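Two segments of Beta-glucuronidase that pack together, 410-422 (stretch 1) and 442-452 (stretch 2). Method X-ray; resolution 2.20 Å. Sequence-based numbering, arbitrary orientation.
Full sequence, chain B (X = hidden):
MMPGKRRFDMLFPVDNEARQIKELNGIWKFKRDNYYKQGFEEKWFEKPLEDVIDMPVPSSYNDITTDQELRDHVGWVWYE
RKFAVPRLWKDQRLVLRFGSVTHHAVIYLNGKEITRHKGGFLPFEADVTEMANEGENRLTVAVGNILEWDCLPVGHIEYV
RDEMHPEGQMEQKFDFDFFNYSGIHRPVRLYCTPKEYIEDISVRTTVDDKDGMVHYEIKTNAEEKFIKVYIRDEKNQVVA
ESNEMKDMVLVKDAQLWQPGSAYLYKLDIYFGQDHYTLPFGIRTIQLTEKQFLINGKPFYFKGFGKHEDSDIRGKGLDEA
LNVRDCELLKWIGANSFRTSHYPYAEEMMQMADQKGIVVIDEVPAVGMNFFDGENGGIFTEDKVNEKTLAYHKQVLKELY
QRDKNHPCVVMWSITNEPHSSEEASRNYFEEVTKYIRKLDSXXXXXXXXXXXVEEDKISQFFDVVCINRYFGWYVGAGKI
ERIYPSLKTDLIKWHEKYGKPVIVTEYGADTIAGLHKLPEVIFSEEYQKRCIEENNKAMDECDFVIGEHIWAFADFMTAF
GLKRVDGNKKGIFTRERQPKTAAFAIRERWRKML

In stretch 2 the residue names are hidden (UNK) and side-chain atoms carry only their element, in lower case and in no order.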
# COMPACT_ATOMS: atom_id res chain seq x y z
N VAL B 410 -22.89 -31.98 2.64
CA VAL B 410 -24.32 -32.10 2.41
C VAL B 410 -24.69 -32.06 0.95
O VAL B 410 -25.87 -32.23 0.61
CB VAL B 410 -25.11 -31.03 3.19
CG1 VAL B 410 -24.71 -31.07 4.67
CG2 VAL B 410 -24.91 -29.63 2.57
N MET B 411 -23.72 -31.90 0.05
CA MET B 411 -24.06 -31.80 -1.36
C MET B 411 -22.79 -32.00 -2.19
O MET B 411 -21.70 -31.63 -1.75
CB MET B 411 -24.72 -30.44 -1.67
CG MET B 411 -25.21 -30.28 -3.11
SD MET B 411 -26.52 -29.04 -3.30
CE MET B 411 -25.70 -27.58 -2.66
N TRP B 412 -22.95 -32.60 -3.37
CA TRP B 412 -21.85 -32.78 -4.31
C TRP B 412 -22.02 -31.77 -5.43
O TRP B 412 -23.11 -31.67 -6.02
CB TRP B 412 -21.81 -34.19 -4.93
CG TRP B 412 -21.80 -35.34 -3.96
CD1 TRP B 412 -22.81 -36.22 -3.75
CD2 TRP B 412 -20.72 -35.74 -3.11
NE1 TRP B 412 -22.44 -37.13 -2.80
CE2 TRP B 412 -21.17 -36.87 -2.38
CE3 TRP B 412 -19.43 -35.26 -2.87
CZ2 TRP B 412 -20.38 -37.52 -1.43
CZ3 TRP B 412 -18.65 -35.90 -1.92
CH2 TRP B 412 -19.12 -37.02 -1.22
N SER B 413 -20.96 -31.04 -5.75
CA SER B 413 -20.94 -30.23 -6.95
C SER B 413 -20.05 -30.94 -7.96
O SER B 413 -18.90 -31.25 -7.66
CB SER B 413 -20.42 -28.81 -6.69
OG SER B 413 -20.11 -28.19 -7.91
N ILE B 414 -20.59 -31.18 -9.16
CA ILE B 414 -19.92 -32.05 -10.12
C ILE B 414 -19.16 -31.28 -11.17
O ILE B 414 -18.45 -31.91 -11.98
CB ILE B 414 -20.93 -32.99 -10.81
CG1 ILE B 414 -21.94 -32.16 -11.60
CG2 ILE B 414 -21.62 -33.87 -9.77
CD1 ILE B 414 -22.71 -32.95 -12.63
N THR B 415 -19.28 -29.95 -11.20
CA THR B 415 -18.65 -29.12 -12.21
C THR B 415 -18.78 -27.65 -11.81
O THR B 415 -19.74 -27.25 -11.13
CB THR B 415 -19.26 -29.35 -13.60
OG1 THR B 415 -18.50 -28.66 -14.59
CG2 THR B 415 -20.70 -28.87 -13.66
N ASN B 416 -17.81 -26.86 -12.22
CA ASN B 416 -17.85 -25.42 -12.02
C ASN B 416 -17.79 -24.75 -13.39
O ASN B 416 -16.79 -24.90 -14.11
CB ASN B 416 -16.72 -24.93 -11.11
CG ASN B 416 -16.73 -23.43 -10.93
OD1 ASN B 416 -17.47 -22.90 -10.10
ND2 ASN B 416 -15.92 -22.75 -11.72
N GLU B 417 -18.87 -24.06 -13.75
CA GLU B 417 -18.92 -23.21 -14.93
C GLU B 417 -18.55 -23.92 -16.26
O GLU B 417 -17.71 -23.47 -16.99
CB GLU B 417 -18.01 -22.00 -14.74
CG GLU B 417 -18.44 -21.05 -13.61
CD GLU B 417 -17.71 -19.69 -13.64
OE1 GLU B 417 -16.64 -19.58 -14.27
OE2 GLU B 417 -18.22 -18.73 -13.03
N PRO B 418 -19.22 -25.05 -16.55
CA PRO B 418 -19.02 -25.65 -17.87
C PRO B 418 -19.77 -24.84 -18.91
O PRO B 418 -20.71 -24.11 -18.62
CB PRO B 418 -19.64 -27.05 -17.71
CG PRO B 418 -20.78 -26.81 -16.76
CD PRO B 418 -20.30 -25.72 -15.80
N HIS B 419 -19.33 -24.98 -20.17
CA HIS B 419 -20.01 -24.30 -21.27
C HIS B 419 -21.27 -25.09 -21.61
O HIS B 419 -21.37 -25.77 -22.64
CB HIS B 419 -19.08 -24.15 -22.46
CG HIS B 419 -19.56 -23.15 -23.47
ND1 HIS B 419 -19.53 -23.38 -24.83
CD2 HIS B 419 -20.09 -21.91 -23.31
CE1 HIS B 419 -20.02 -22.32 -25.46
NE2 HIS B 419 -20.36 -21.42 -24.56
N SER B 420 -22.24 -25.01 -20.71
CA SER B 420 -23.41 -25.88 -20.73
C SER B 420 -24.51 -25.37 -21.67
O SER B 420 -25.62 -25.92 -21.66
CB SER B 420 -23.96 -26.06 -19.31
OG SER B 420 -24.35 -24.82 -18.73
N SER B 421 -24.22 -24.34 -22.46
CA SER B 421 -25.11 -23.91 -23.53
C SER B 421 -25.02 -24.82 -24.75
O SER B 421 -25.91 -24.77 -25.60
CB SER B 421 -24.76 -22.50 -23.96
OG SER B 421 -23.45 -22.50 -24.51
N GLU B 422 -23.96 -25.63 -24.87
CA GLU B 422 -23.79 -26.54 -25.99
C GLU B 422 -24.70 -27.76 -25.84
O GLU B 422 -24.80 -28.34 -24.76
CB GLU B 422 -22.34 -27.00 -26.09
CG GLU B 422 -21.32 -25.87 -26.28
CD GLU B 422 -19.87 -26.35 -26.21
OE1 GLU B 422 -19.61 -27.53 -26.53
OE2 GLU B 422 -18.98 -25.55 -25.84
N UNK B 442 -27.96 -40.35 -0.84
CA UNK B 442 -28.20 -39.61 0.39
C UNK B 442 -27.88 -38.13 0.30
O UNK B 442 -27.94 -37.45 1.32
o UNK B 442 -29.03 -42.08 3.39
c UNK B 442 -28.82 -42.15 2.16
o UNK B 442 -29.68 -42.53 1.33
c UNK B 442 -27.48 -41.72 1.64
c UNK B 442 -27.38 -40.22 1.53
N UNK B 443 -27.49 -37.63 -0.87
CA UNK B 443 -27.06 -36.23 -0.92
C UNK B 443 -27.48 -35.56 -2.22
O UNK B 443 -27.38 -36.17 -3.30
n UNK B 443 -22.51 -38.63 1.52
c UNK B 443 -23.46 -36.14 0.64
n UNK B 443 -21.83 -37.74 3.51
c UNK B 443 -25.01 -36.18 0.66
n UNK B 443 -22.84 -36.40 1.93
c UNK B 443 -25.53 -36.11 -0.77
c UNK B 443 -22.39 -37.59 2.32
N UNK B 444 -27.97 -34.33 -2.14
CA UNK B 444 -28.26 -33.55 -3.34
C UNK B 444 -27.03 -33.34 -4.22
O UNK B 444 -25.89 -33.38 -3.76
c UNK B 444 -29.04 -32.44 -1.36
c UNK B 444 -28.33 -33.65 -0.89
c UNK B 444 -28.74 -32.20 -2.78
N UNK B 445 -27.30 -33.08 -5.50
CA UNK B 445 -26.31 -32.94 -6.56
C UNK B 445 -26.47 -31.55 -7.16
O UNK B 445 -27.61 -31.09 -7.33
c UNK B 445 -26.53 -34.03 -7.64
c UNK B 445 -25.69 -33.75 -8.87
c UNK B 445 -26.24 -35.41 -7.08
c UNK B 445 -24.89 -35.52 -6.50
N UNK B 446 -25.36 -30.90 -7.50
CA UNK B 446 -25.42 -29.61 -8.19
C UNK B 446 -24.18 -29.40 -9.05
O UNK B 446 -23.28 -30.25 -9.13
c UNK B 446 -25.59 -28.44 -7.20
o UNK B 446 -25.82 -27.23 -7.93
c UNK B 446 -24.34 -28.25 -6.36
N UNK B 447 -24.16 -28.25 -9.72
CA UNK B 447 -23.02 -27.74 -10.47
C UNK B 447 -23.31 -26.27 -10.70
O UNK B 447 -24.48 -25.86 -10.72
N UNK B 448 -22.26 -25.47 -10.84
CA UNK B 448 -22.46 -24.03 -10.90
C UNK B 448 -22.50 -23.54 -12.35
O UNK B 448 -21.79 -24.04 -13.22
c UNK B 448 -21.37 -23.26 -10.15
c UNK B 448 -21.21 -23.81 -8.74
o UNK B 448 -20.12 -23.36 -10.87
N UNK B 449 -23.33 -22.53 -12.56
CA UNK B 449 -23.62 -21.98 -13.88
C UNK B 449 -22.91 -20.66 -14.09
O UNK B 449 -22.85 -19.82 -13.19
c UNK B 449 -25.13 -21.73 -14.04
s UNK B 449 -25.78 -23.85 -15.56
c UNK B 449 -25.98 -22.98 -14.02
c UNK B 449 -24.76 -25.21 -15.01
N UNK B 450 -22.43 -20.46 -15.31
CA UNK B 450 -22.11 -19.11 -15.76
C UNK B 450 -22.80 -18.71 -17.06
O UNK B 450 -22.96 -17.51 -17.29
o UNK B 450 -20.10 -20.65 -17.46
c UNK B 450 -20.09 -19.45 -17.22
c UNK B 450 -20.59 -18.93 -15.91
n UNK B 450 -19.67 -18.55 -18.10
N UNK B 451 -23.22 -19.66 -17.92
CA UNK B 451 -23.89 -19.33 -19.18
C UNK B 451 -25.25 -18.71 -18.89
O UNK B 451 -25.76 -18.82 -17.77
c UNK B 451 -22.73 -21.24 -20.40
c UNK B 451 -24.06 -20.56 -20.09
c UNK B 451 -25.05 -21.54 -19.47
N UNK B 452 -25.86 -18.09 -19.90
CA UNK B 452 -27.16 -17.44 -19.72
C UNK B 452 -28.24 -18.48 -19.42
O UNK B 452 -28.21 -19.60 -19.95
o UNK B 452 -26.01 -14.88 -20.30
o UNK B 452 -26.23 -15.24 -22.46
c UNK B 452 -26.52 -15.51 -21.26
c UNK B 452 -27.53 -16.62 -20.96
O HOH W 1 -22.50 -22.83 -17.21

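Position 442 carries three side-chain carbons in an unbranched run, the last bearing two oxygens. This carboxylate touches nothing on stretch 1, and the length of the chain makes it Glu 442.

Position 443 has three carbons, a nitrogen, then a carbon bonded to two more nitrogens. Its CB points toward stretch 1, and its third carbon lies 3.7 Å from Trp 412 NE1: a guanidinium side chain, Arg 443.

At 444, three carbons close a ring onto the backbone nitrogen. The ring carbon bonded to that nitrogen sits 3.2 Å from Val 410 O, and CB 3.9 Å from Met 411 SD. The ring defines Pro 444. With no N-H to give, it contributes its carbonyl: Trp 412 N donates to Pro 444 O at 3.1 Å and 166°.

Position 445 shows four carbons, forked at the first, with one arm two carbons long. The end of that arm meets the edge of the Trp 412 ring, 3.5 Å from Trp 412 CD1: Ile 445.

Position 446 has one carbon bearing one oxygen and one carbon. The methyl lies 3.8 Å from Met 411 SD, while the oxygen is hydrogen-bonded elsewhere in the structure: Thr 446. The backbone bonds both ways, Thr 446 N to Trp 412 O and Ile 414 N to Thr 446 O, each 2.8 Å.

Position 447 has no side-chain atoms, and an ideal CB would lie 2.8 Å from Thr 415 CG2, a clash: Gly 447.

Position 448 repeats the pattern of one carbon with an oxygen and a carbon. Its side-chain oxygen donates to Asn 416 OD1 at 2.8 Å and weakly accepts from Glu 417 N at 3.2 Å: Thr 448.

At 449, two carbons, a sulfur and a terminal carbon run unbranched. CB points away, yet the sulfur comes within 3.6 Å of Ser 420 OG: Met 449.

Position 450 has two carbons, the second carrying one oxygen and one nitrogen; that oxygen is 3.7 Å from Glu 417 CB: Asn 450.

Position 451 has one carbon bearing two, one of which reaches Ser 420 OG at 3.4 Å: Val 451.

Position 452 has two carbons, the second with two oxygens, and no contact: Asp 452.

The contact works as a parallel strand pairing interrupted by a bulge: Ser 413 pairs with Thr 446, but Asn 416 with Thr 448. Beyond it, Thr 448 O accepts from Glu 417 N at 3.0 Å, and a water links Asn 450 N (3.0 Å) to Pro 418 O (2.6 Å).

Stretch 2 (442-452) ERPITGTMNVD
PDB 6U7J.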